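Local atomic coordinates of CD180 antigen (Mus musculus, PDB entry 3T6Q), a protein that may cooperate with MD-1 and TLR4 to mediate the innate immune response of B cells to bacterial lipopolysaccharide, leading to NF-kappa-B activation. Residues L303-S309 with L327-K333; S419-H425 with Q443-P449; F568-K573 with L598-L603. All blocks are in the same frame, centred on the assembly; numbering follows the deposited sequence.

In the fold
All three contacts lie along one leucine-rich-repeat ectodomain, at increasing distance from the centre of the chain. Contact 1 couples the strands of two consecutive repeats by regular backbone hydrogen bonds, with leucines on the inner side of the strands and polar side chains on the other. Contact 2 also joins consecutive repeats, but at their loops, where beta turns stack through apolar side chains, two waters and few direct bonds. Contact 3, about 56 Å from contact 1 between centres, belongs to the C-terminal cap, where a helix packs on an irregular segment. Each mixes buried and accessible residues; in contacts 2 and 3 a few lie exposed at the edge.

Contact 1 (L303-S309 with L327-K333); sequences LKKLVLS and LTHLSIK
Lys305, Leu306 and Val307 pair with His329, Leu330 and Ser331 as adjoining parallel strands on the concave side of the leucine-rich-repeat solenoid, linking LRR 10 to LRR 11. The short strand axes run 4.9 Å apart with almost no twist between them. Leu306 N donates a hydrogen bond to His329 O, Ser331 N to Leu306 O, and Leu308 N to Ser331 O. Where the pairing begins, Lys304 O takes two N-H groups, His329 N and, at 2.7 Å, Thr328 N on a lone pair. Lys305 lies alongside His329: leaving beside its own backbone N (chi1 -53°) and extended beyond CG, it lays CE over the middle of the imidazole face, 3.8 Å from the ring centroid. On the same side a water bridges Leu306 O and Ser331 OG. Where the pairing ends, Ser309 OG accepts Lys333 N at 3.0 Å in a nearly straight bond (172°). A second water joins that hydroxyl to Lys333 NZ; outside the two segments, this amine also forms a salt bridge to an acidic side chain of another protein chain. On the inner side Leu306 and Leu330 run side by side, CD2 to CD1 4.2 Å. Leu327 tucks CD2 against Leu306 CB (3.8 Å), and Leu308 CB meets Ile332 CG1 at 4.0 Å. Strand 282-284 continues the parallel pairing beyond Lys305 and Val307, Leu283 touching Leu303 and Leu306; strand 354-356 lies past the other edge, with Leu355 against Leu330.

Contact 2 (S419-H425 with Q443-P449); sequences SPFQNLH and QLFDGLP
Phe421 and Phe445 lie side by side, their rings tilted by 24° and slid so far apart that they barely overlap; CE2 of Phe421 meets CE1 of Phe445 at 3.9 Å. Leu448 puts CD2 3.8 Å from CB of Phe421 and equally near CB of Leu424. Ser419 OG donates to Gln443 O (2.8 Å), whose other face receives Asp446 N of its own turn. A water donates to Ser419 OG and Asp446 OD2, while another ties Phe421 N to Leu444 O and Asp446 O. Gly447, lacking a side chain, lets its CA come within 4.0 Å of Gln422 CA. Its carbonyl O takes weak bonds from Leu424 N and from His425 ND1, and Pro449 CG sits over one face of that imidazole. Two successive beta turns shape each segment and stack one repeat's loop on the next. Leu430 of strand 429-431 underlies Phe421, Phe445 and Leu448, and Thr393 OG1 holds Ser419 N. The paired phenylalanines are consistent with the phenylalanine spine of Toll-like receptor solenoids. Cohesion here therefore appears to rest mainly on apolar packing, with one water tying three backbone atoms that do not bond directly across the contact.

Contact 3 (F568-K573 with L598-L603); sequences FLEWYK and LSDVTL
Leu598 is the principal bump, entering a hollow walled by Phe568, Leu569 and Tyr572 of the helix. Its CB rests over one face of the Tyr572 ring, 3.8 Å from the centroid and offset toward the rim. Further out, CD1 fills the bottom of the hollow, 3.7 Å from both Phe568 CE1 and Leu569 CD2. The leucine crosses each of these three side chains at about a right angle, and so fits in among them instead of lying along any one. Tyr572 has CG anti to its backbone N (chi1 -169°), which swings the ring out as one wall of the hollow. Leu569 forks between two leucines of the other segment: while CD2 meets Leu598, CD1 reaches Leu603 CD1 at 3.7 Å. The setting is the LRRCT cap at the C-terminal end of the solenoid, where helix 566-574 is covered by a segment that opens with a short 3-10 piece, Leu598 and Ser599, and then runs on irregularly. Over the rim of this packing Lys573 bends back toward 598-603. Kinks at chi3 (102°) and chi4 carry NZ to Val601 O, to which it donates at 2.6 Å from above the carbonyl plane. Thr602 crosses the lysine chain at about a right angle, its OG1 4.0 Å from Lys573 CE. Beyond the tyrosine ring a water accepts hydrogen bonds from both Tyr572 OH (2.7 Å) and Ser599 N, bridging the two segments at the opposite end from Leu603. Cys561 and Cys587 pack on Leu598 from outside the pair; Leu543 of helix 543-547 lies against Phe568, and Leu579 of strand 579-580 against Tyr572.

Contact 1 (L303-S309 with L327-K333)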
loop_
_atom_site.group_PDB
_atom_site.type_symbol
_atom_site.label_atom_id
_atom_site.label_comp_id
_atom_site.label_asym_id
_atom_site.label_seq_id
_atom_site.Cartn_x
_atom_site.Cartn_y
_atom_site.Cartn_z
ATOM N N LEU A 303 20.297 -38.396 1.670
ATOM C CA LEU A 303 20.363 -37.097 1.018
ATOM C C LEU A 303 21.299 -37.158 -0.197
ATOM O O LEU A 303 22.376 -37.760 -0.101
ATOM C CB LEU A 303 20.924 -36.039 2.024
ATOM C CG LEU A 303 20.846 -34.582 1.577
ATOM C CD1 LEU A 303 19.401 -34.107 1.648
ATOM C CD2 LEU A 303 21.802 -33.780 2.471
ATOM N N LYS A 304 20.900 -36.528 -1.313
ATOM C CA LYS A 304 21.728 -36.503 -2.519
ATOM C C LYS A 304 22.541 -35.193 -2.694
ATOM O O LYS A 304 23.678 -35.211 -3.196
ATOM C CB LYS A 304 20.856 -36.758 -3.756
ATOM C CG LYS A 304 19.977 -38.025 -3.639
ATOM C CD LYS A 304 20.794 -39.300 -3.390
ATOM C CE LYS A 304 19.907 -40.554 -3.636
ATOM N NZ LYS A 304 18.756 -40.478 -2.686
ATOM N N LYS A 305 21.953 -34.070 -2.306
ATOM C CA LYS A 305 22.602 -32.756 -2.554
ATOM C C LYS A 305 22.611 -31.961 -1.266
ATOM O O LYS A 305 21.580 -31.865 -0.594
ATOM C CB LYS A 305 21.898 -31.950 -3.664
ATOM C CG LYS A 305 21.739 -32.759 -4.962
ATOM C CD LYS A 305 21.272 -31.895 -6.147
ATOM C CE LYS A 305 20.941 -32.733 -7.365
ATOM N NZ LYS A 305 20.951 -31.866 -8.581
ATOM N N LEU A 306 23.765 -31.382 -0.945
ATOM C CA LEU A 306 23.925 -30.621 0.274
ATOM C C LEU A 306 24.667 -29.303 -0.024
ATOM O O LEU A 306 25.703 -29.298 -0.700
ATOM C CB LEU A 306 24.709 -31.438 1.330
ATOM C CG LEU A 306 24.983 -30.790 2.698
ATOM C CD1 LEU A 306 23.688 -30.434 3.460
ATOM C CD2 LEU A 306 25.905 -31.684 3.551
ATOM N N VAL A 307 24.128 -28.198 0.484
ATOM C CA VAL A 307 24.786 -26.935 0.296
ATOM C C VAL A 307 25.182 -26.405 1.675
ATOM O O VAL A 307 24.304 -26.175 2.526
ATOM C CB VAL A 307 23.872 -25.914 -0.388
ATOM C CG1 VAL A 307 24.610 -24.548 -0.526
ATOM C CG2 VAL A 307 23.422 -26.409 -1.779
ATOM N N LEU A 308 26.475 -26.210 1.898
ATOM C CA LEU A 308 26.986 -25.675 3.215
ATOM C C LEU A 308 27.797 -24.399 2.983
ATOM O O LEU A 308 28.680 -24.037 3.763
ATOM C CB LEU A 308 27.903 -26.712 3.861
ATOM C CG LEU A 308 27.264 -28.083 4.223
ATOM C CD1 LEU A 308 28.300 -29.069 4.760
ATOM C CD2 LEU A 308 26.142 -27.892 5.205
ATOM N N SER A 309 27.510 -23.753 1.867
ATOM C CA SER A 309 28.197 -22.498 1.496
ATOM C C SER A 309 27.993 -21.399 2.526
ATOM O O SER A 309 26.960 -21.365 3.230
ATOM C CB SER A 309 27.643 -22.052 0.151
ATOM O OG SER A 309 27.936 -23.053 -0.819
ATOM N N LEU A 327 25.558 -38.790 -0.790
ATOM C CA LEU A 327 25.713 -37.512 -1.535
ATOM C C LEU A 327 26.270 -37.638 -2.941
ATOM O O LEU A 327 27.285 -38.326 -3.155
ATOM C CB LEU A 327 26.635 -36.529 -0.822
ATOM C CG LEU A 327 26.148 -35.538 0.207
ATOM C CD1 LEU A 327 27.186 -34.406 0.339
ATOM C CD2 LEU A 327 24.728 -35.031 -0.011
ATOM N N THR A 328 25.609 -36.996 -3.900
ATOM C CA THR A 328 26.156 -36.923 -5.246
ATOM C C THR A 328 26.675 -35.488 -5.532
ATOM O O THR A 328 27.521 -35.308 -6.408
ATOM C CB THR A 328 25.085 -37.294 -6.327
ATOM O OG1 THR A 328 23.934 -36.454 -6.155
ATOM C CG2 THR A 328 24.664 -38.756 -6.147
ATOM N N HIS A 329 26.111 -34.495 -4.837
ATOM C CA HIS A 329 26.486 -33.085 -5.019
ATOM C C HIS A 329 26.750 -32.431 -3.678
ATOM O O HIS A 329 25.920 -32.494 -2.759
ATOM C CB HIS A 329 25.340 -32.294 -5.702
ATOM C CG HIS A 329 24.925 -32.869 -7.063
ATOM N ND1 HIS A 329 24.924 -32.127 -8.196
ATOM C CD2 HIS A 329 24.489 -34.152 -7.436
ATOM C CE1 HIS A 329 24.526 -32.897 -9.236
ATOM N NE2 HIS A 329 24.274 -34.136 -8.768
ATOM N N LEU A 330 27.884 -31.738 -3.583
ATOM C CA LEU A 330 28.283 -31.034 -2.350
ATOM C C LEU A 330 28.856 -29.666 -2.726
ATOM O O LEU A 330 29.805 -29.600 -3.494
ATOM C CB LEU A 330 29.369 -31.841 -1.598
ATOM C CG LEU A 330 29.953 -31.123 -0.339
ATOM C CD1 LEU A 330 28.866 -30.891 0.723
ATOM C CD2 LEU A 330 31.067 -31.970 0.247
ATOM N N SER A 331 28.253 -28.596 -2.188
ATOM C CA SER A 331 28.706 -27.226 -2.391
ATOM C C SER A 331 29.091 -26.611 -1.087
ATOM O O SER A 331 28.289 -26.606 -0.142
ATOM C CB SER A 331 27.567 -26.383 -2.969
ATOM O OG SER A 331 27.273 -26.899 -4.236
ATOM N N ILE A 332 30.331 -26.152 -0.993
ATOM C CA ILE A 332 30.760 -25.471 0.218
ATOM C C ILE A 332 31.607 -24.329 -0.295
ATOM O O ILE A 332 32.814 -24.362 -0.226
ATOM C CB ILE A 332 31.614 -26.360 1.154
ATOM C CG1 ILE A 332 30.945 -27.698 1.404
ATOM C CG2 ILE A 332 31.810 -25.646 2.502
ATOM C CD1 ILE A 332 31.843 -28.690 2.122
ATOM N N LYS A 333 30.963 -23.335 -0.845
ATOM C CA LYS A 333 31.737 -22.220 -1.420
ATOM C C LYS A 333 31.530 -20.955 -0.601
ATOM O O LYS A 333 30.552 -20.861 0.158
ATOM C CB LYS A 333 31.320 -21.990 -2.871
ATOM C CG LYS A 333 30.129 -21.056 -3.000
ATOM C CD LYS A 333 30.108 -20.393 -4.388
ATOM C CE LYS A 333 28.900 -19.488 -4.537
ATOM N NZ LYS A 333 27.666 -20.336 -4.500
HETATM O O HOH W 1 25.278 -29.319 -3.741
HETATM O O HOH W 2 26.449 -22.409 -2.831
#

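Contact 2 (S419-H425 with Q443-P449)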
loop_
_atom_site.group_PDB
_atom_site.type_symbol
_atom_site.label_atom_id
_atom_site.label_comp_id
_atom_site.label_asym_id
_atom_site.label_seq_id
_atom_site.Cartn_x
_atom_site.Cartn_y
_atom_site.Cartn_z
ATOM N N SER A 419 53.336 -32.589 -15.383
ATOM C CA SER A 419 52.058 -32.772 -16.087
ATOM C C SER A 419 50.904 -32.990 -15.096
ATOM O O SER A 419 50.495 -34.113 -14.862
ATOM C CB SER A 419 52.128 -33.934 -17.084
ATOM O OG SER A 419 53.156 -33.705 -18.015
ATOM N N PRO A 420 50.360 -31.884 -14.543
ATOM C CA PRO A 420 49.441 -32.021 -13.436
ATOM C C PRO A 420 48.122 -32.661 -13.817
ATOM O O PRO A 420 47.503 -33.273 -12.946
ATOM C CB PRO A 420 49.237 -30.567 -12.922
ATOM C CG PRO A 420 49.850 -29.670 -13.937
ATOM C CD PRO A 420 50.727 -30.478 -14.840
ATOM N N PHE A 421 47.722 -32.553 -15.097
ATOM C CA PHE A 421 46.418 -33.080 -15.570
ATOM C C PHE A 421 46.546 -34.447 -16.263
ATOM O O PHE A 421 45.606 -34.926 -16.899
ATOM C CB PHE A 421 45.771 -32.059 -16.533
ATOM C CG PHE A 421 45.762 -30.670 -15.994
ATOM C CD1 PHE A 421 44.866 -30.311 -14.976
ATOM C CD2 PHE A 421 46.684 -29.727 -16.457
ATOM C CE1 PHE A 421 44.894 -29.022 -14.454
ATOM C CE2 PHE A 421 46.717 -28.440 -15.928
ATOM C CZ PHE A 421 45.819 -28.085 -14.922
ATOM N N GLN A 422 47.684 -35.091 -16.079
ATOM C CA GLN A 422 47.965 -36.393 -16.688
ATOM C C GLN A 422 46.854 -37.402 -16.326
ATOM O O GLN A 422 46.438 -37.424 -15.193
ATOM C CB GLN A 422 49.293 -36.887 -16.126
ATOM C CG GLN A 422 49.771 -38.217 -16.661
ATOM C CD GLN A 422 51.200 -38.511 -16.239
ATOM O OE1 GLN A 422 52.133 -37.930 -16.772
ATOM N NE2 GLN A 422 51.371 -39.399 -15.263
ATOM N N ASN A 423 46.408 -38.242 -17.269
ATOM C CA ASN A 423 45.391 -39.268 -16.946
ATOM C C ASN A 423 44.022 -38.667 -16.497
ATOM O O ASN A 423 43.276 -39.261 -15.739
ATOM C CB ASN A 423 45.940 -40.285 -15.914
ATOM C CG ASN A 423 47.117 -41.134 -16.461
ATOM O OD1 ASN A 423 47.260 -41.329 -17.666
ATOM N ND2 ASN A 423 47.944 -41.655 -15.560
ATOM N N LEU A 424 43.691 -37.487 -17.011
ATOM C CA LEU A 424 42.317 -37.015 -16.957
ATOM C C LEU A 424 41.731 -37.173 -18.370
ATOM O O LEU A 424 41.397 -36.189 -19.061
ATOM C CB LEU A 424 42.248 -35.557 -16.491
ATOM C CG LEU A 424 42.535 -35.335 -15.001
ATOM C CD1 LEU A 424 42.465 -33.822 -14.697
ATOM C CD2 LEU A 424 41.590 -36.147 -14.107
ATOM N N HIS A 425 41.623 -38.436 -18.775
ATOM C CA HIS A 425 41.235 -38.803 -20.132
ATOM C C HIS A 425 39.811 -38.534 -20.483
ATOM O O HIS A 425 39.452 -38.699 -21.621
ATOM C CB HIS A 425 41.510 -40.299 -20.328
ATOM C CG HIS A 425 42.968 -40.637 -20.530
ATOM N ND1 HIS A 425 43.976 -39.754 -20.299
ATOM C CD2 HIS A 425 43.580 -41.835 -20.923
ATOM C CE1 HIS A 425 45.159 -40.343 -20.569
ATOM N NE2 HIS A 425 44.917 -41.615 -20.947
ATOM N N GLN A 443 54.861 -29.988 -21.721
ATOM C CA GLN A 443 54.253 -31.090 -20.934
ATOM C C GLN A 443 53.034 -30.647 -20.100
ATOM O O GLN A 443 52.315 -31.477 -19.532
ATOM C CB GLN A 443 55.312 -31.686 -19.974
ATOM C CG GLN A 443 56.588 -32.210 -20.652
ATOM C CD GLN A 443 57.727 -31.175 -20.784
ATOM O OE1 GLN A 443 58.852 -31.545 -21.113
ATOM N NE2 GLN A 443 57.442 -29.891 -20.548
ATOM N N LEU A 444 52.787 -29.351 -20.046
ATOM C CA LEU A 444 51.759 -28.838 -19.094
ATOM C C LEU A 444 50.404 -29.517 -19.238
ATOM O O LEU A 444 49.766 -29.871 -18.222
ATOM C CB LEU A 444 51.647 -27.304 -19.161
ATOM C CG LEU A 444 50.534 -26.638 -18.324
ATOM C CD1 LEU A 444 50.890 -26.865 -16.871
ATOM C CD2 LEU A 444 50.470 -25.150 -18.657
ATOM N N PHE A 445 49.994 -29.747 -20.494
ATOM C CA PHE A 445 48.677 -30.303 -20.798
ATOM C C PHE A 445 48.655 -31.736 -21.267
ATOM O O PHE A 445 47.646 -32.181 -21.836
ATOM C CB PHE A 445 47.886 -29.410 -21.774
ATOM C CG PHE A 445 47.567 -28.038 -21.183
ATOM C CD1 PHE A 445 46.892 -27.935 -19.956
ATOM C CD2 PHE A 445 47.973 -26.885 -21.818
ATOM C CE1 PHE A 445 46.622 -26.680 -19.411
ATOM C CE2 PHE A 445 47.675 -25.630 -21.301
ATOM C CZ PHE A 445 47.027 -25.520 -20.083
ATOM N N ASP A 446 49.725 -32.461 -21.007
ATOM C CA ASP A 446 49.733 -33.892 -21.303
ATOM C C ASP A 446 48.631 -34.614 -20.543
ATOM O O ASP A 446 48.372 -34.323 -19.366
ATOM C CB ASP A 446 51.067 -34.535 -20.907
ATOM C CG ASP A 446 52.220 -34.194 -21.859
ATOM O OD1 ASP A 446 51.985 -33.784 -23.002
ATOM O OD2 ASP A 446 53.385 -34.349 -21.442
ATOM N N GLY A 447 47.999 -35.576 -21.206
ATOM C CA GLY A 447 47.026 -36.421 -20.551
ATOM C C GLY A 447 45.605 -35.901 -20.655
ATOM O O GLY A 447 44.729 -36.372 -19.945
ATOM N N LEU A 448 45.363 -34.967 -21.585
ATOM C CA LEU A 448 44.022 -34.428 -21.834
ATOM C C LEU A 448 43.532 -34.721 -23.268
ATOM O O LEU A 448 43.203 -33.797 -24.008
ATOM C CB LEU A 448 44.004 -32.909 -21.575
ATOM C CG LEU A 448 44.408 -32.593 -20.127
ATOM C CD1 LEU A 448 44.566 -31.071 -20.014
ATOM C CD2 LEU A 448 43.354 -33.153 -19.185
ATOM N N PRO A 449 43.464 -36.014 -23.653
ATOM C CA PRO A 449 43.048 -36.331 -25.037
ATOM C C PRO A 449 41.614 -35.955 -25.406
ATOM O O PRO A 449 41.323 -35.772 -26.591
ATOM C CB PRO A 449 43.249 -37.875 -25.113
ATOM C CG PRO A 449 43.055 -38.340 -23.675
ATOM C CD PRO A 449 43.736 -37.233 -22.865
HETATM O O HOH W 3 54.158 -36.078 -19.767
HETATM O O HOH W 4 49.154 -32.371 -17.505
#

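Contact 3 (F568-K573 with L598-L603)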
loop_
_atom_site.group_PDB
_atom_site.type_symbol
_atom_site.label_atom_id
_atom_site.label_comp_id
_atom_site.label_asym_id
_atom_site.label_seq_id
_atom_site.Cartn_x
_atom_site.Cartn_y
_atom_site.Cartn_z
ATOM N N PHE A 568 42.084 -5.614 -48.465
ATOM C CA PHE A 568 41.219 -5.891 -47.336
ATOM C C PHE A 568 39.900 -5.108 -47.393
ATOM O O PHE A 568 38.843 -5.670 -47.113
ATOM C CB PHE A 568 41.936 -5.656 -45.981
ATOM C CG PHE A 568 41.019 -5.807 -44.797
ATOM C CD1 PHE A 568 40.636 -4.716 -44.046
ATOM C CD2 PHE A 568 40.506 -7.065 -44.471
ATOM C CE1 PHE A 568 39.765 -4.859 -42.969
ATOM C CE2 PHE A 568 39.635 -7.218 -43.407
ATOM C CZ PHE A 568 39.263 -6.120 -42.655
ATOM N N LEU A 569 39.966 -3.805 -47.695
ATOM C CA LEU A 569 38.775 -2.958 -47.776
ATOM C C LEU A 569 37.716 -3.485 -48.765
ATOM O O LEU A 569 36.527 -3.508 -48.449
ATOM C CB LEU A 569 39.150 -1.502 -48.103
ATOM C CG LEU A 569 39.998 -0.798 -47.037
ATOM C CD1 LEU A 569 40.577 0.520 -47.559
ATOM C CD2 LEU A 569 39.195 -0.591 -45.756
ATOM N N GLU A 570 38.166 -3.910 -49.935
ATOM C CA GLU A 570 37.301 -4.545 -50.949
ATOM C C GLU A 570 36.695 -5.875 -50.420
ATOM O O GLU A 570 35.483 -6.114 -50.531
ATOM C CB GLU A 570 38.104 -4.781 -52.233
ATOM C CG GLU A 570 38.267 -3.488 -53.057
ATOM C CD GLU A 570 39.226 -3.599 -54.251
ATOM O OE1 GLU A 570 39.596 -4.718 -54.654
ATOM O OE2 GLU A 570 39.621 -2.544 -54.796
ATOM N N TRP A 571 37.550 -6.698 -49.815
ATOM C CA TRP A 571 37.144 -7.957 -49.190
ATOM C C TRP A 571 36.081 -7.708 -48.161
ATOM O O TRP A 571 35.088 -8.462 -48.099
ATOM C CB TRP A 571 38.357 -8.678 -48.581
ATOM C CG TRP A 571 38.033 -9.973 -47.873
ATOM C CD1 TRP A 571 38.142 -11.255 -48.381
ATOM C CD2 TRP A 571 37.547 -10.145 -46.492
ATOM N NE1 TRP A 571 37.759 -12.180 -47.450
ATOM C CE2 TRP A 571 37.372 -11.584 -46.302
ATOM C CE3 TRP A 571 37.213 -9.288 -45.460
ATOM C CZ2 TRP A 571 36.918 -12.124 -45.098
ATOM C CZ3 TRP A 571 36.738 -9.843 -44.246
ATOM C CH2 TRP A 571 36.593 -11.230 -44.083
ATOM N N TYR A 572 36.277 -6.669 -47.339
ATOM C CA TYR A 572 35.365 -6.315 -46.251
ATOM C C TYR A 572 33.945 -6.101 -46.761
ATOM O O TYR A 572 32.981 -6.596 -46.150
ATOM C CB TYR A 572 35.861 -5.068 -45.518
ATOM C CG TYR A 572 35.147 -4.732 -44.212
ATOM C CD1 TYR A 572 33.996 -3.920 -44.197
ATOM C CD2 TYR A 572 35.628 -5.208 -42.993
ATOM C CE1 TYR A 572 33.354 -3.605 -43.004
ATOM C CE2 TYR A 572 35.016 -4.867 -41.794
ATOM C CZ TYR A 572 33.870 -4.082 -41.803
ATOM O OH TYR A 572 33.258 -3.763 -40.609
ATOM N N LYS A 573 33.833 -5.388 -47.883
ATOM C CA LYS A 573 32.555 -5.078 -48.523
ATOM C C LYS A 573 31.897 -6.311 -49.121
ATOM O O LYS A 573 30.680 -6.393 -49.171
ATOM C CB LYS A 573 32.749 -4.055 -49.650
ATOM C CG LYS A 573 33.320 -2.716 -49.216
ATOM C CD LYS A 573 33.633 -1.818 -50.420
ATOM C CE LYS A 573 32.572 -0.745 -50.626
ATOM N NZ LYS A 573 32.468 0.131 -49.419
ATOM N N LEU A 598 34.083 0.984 -41.531
ATOM C CA LEU A 598 34.642 0.529 -42.795
ATOM C C LEU A 598 33.558 0.246 -43.811
ATOM O O LEU A 598 33.816 0.332 -45.011
ATOM C CB LEU A 598 35.517 -0.734 -42.662
ATOM C CG LEU A 598 36.721 -0.944 -41.730
ATOM C CD1 LEU A 598 37.810 -1.701 -42.478
ATOM C CD2 LEU A 598 37.297 0.295 -41.093
ATOM N N SER A 599 32.366 -0.125 -43.334
ATOM C CA SER A 599 31.211 -0.323 -44.222
ATOM C C SER A 599 30.860 0.966 -45.005
ATOM O O SER A 599 30.334 0.894 -46.113
ATOM C CB SER A 599 29.993 -0.864 -43.452
ATOM O OG SER A 599 29.648 -0.010 -42.367
ATOM N N ASP A 600 31.205 2.131 -44.451
ATOM C CA ASP A 600 30.968 3.411 -45.132
ATOM C C ASP A 600 32.136 3.942 -45.984
ATOM O O ASP A 600 32.081 5.084 -46.442
ATOM C CB ASP A 600 30.501 4.466 -44.119
ATOM C CG ASP A 600 29.264 4.029 -43.372
ATOM O OD1 ASP A 600 28.475 3.261 -43.970
ATOM O OD2 ASP A 600 29.084 4.419 -42.194
ATOM N N VAL A 601 33.163 3.120 -46.220
ATOM C CA VAL A 601 34.348 3.559 -46.962
ATOM C C VAL A 601 34.398 3.000 -48.385
ATOM O O VAL A 601 34.292 1.780 -48.576
ATOM C CB VAL A 601 35.670 3.149 -46.255
ATOM C CG1 VAL A 601 36.872 3.376 -47.180
ATOM C CG2 VAL A 601 35.844 3.912 -44.957
ATOM N N THR A 602 34.595 3.891 -49.365
ATOM C CA THR A 602 34.956 3.467 -50.732
ATOM C C THR A 602 36.098 4.313 -51.270
ATOM O O THR A 602 35.984 5.539 -51.368
ATOM C CB THR A 602 33.771 3.505 -51.732
ATOM O OG1 THR A 602 32.544 3.227 -51.049
ATOM C CG2 THR A 602 33.979 2.475 -52.860
ATOM N N LEU A 603 37.203 3.655 -51.593
ATOM C CA LEU A 603 38.373 4.343 -52.114
ATOM C C LEU A 603 38.488 4.026 -53.569
ATOM O O LEU A 603 38.003 2.994 -54.022
ATOM C CB LEU A 603 39.666 3.867 -51.429
ATOM C CG LEU A 603 39.842 3.961 -49.915
ATOM C CD1 LEU A 603 41.258 3.547 -49.588
ATOM C CD2 LEU A 603 39.580 5.355 -49.415
HETATM O O HOH W 5 32.299 -1.207 -40.404
#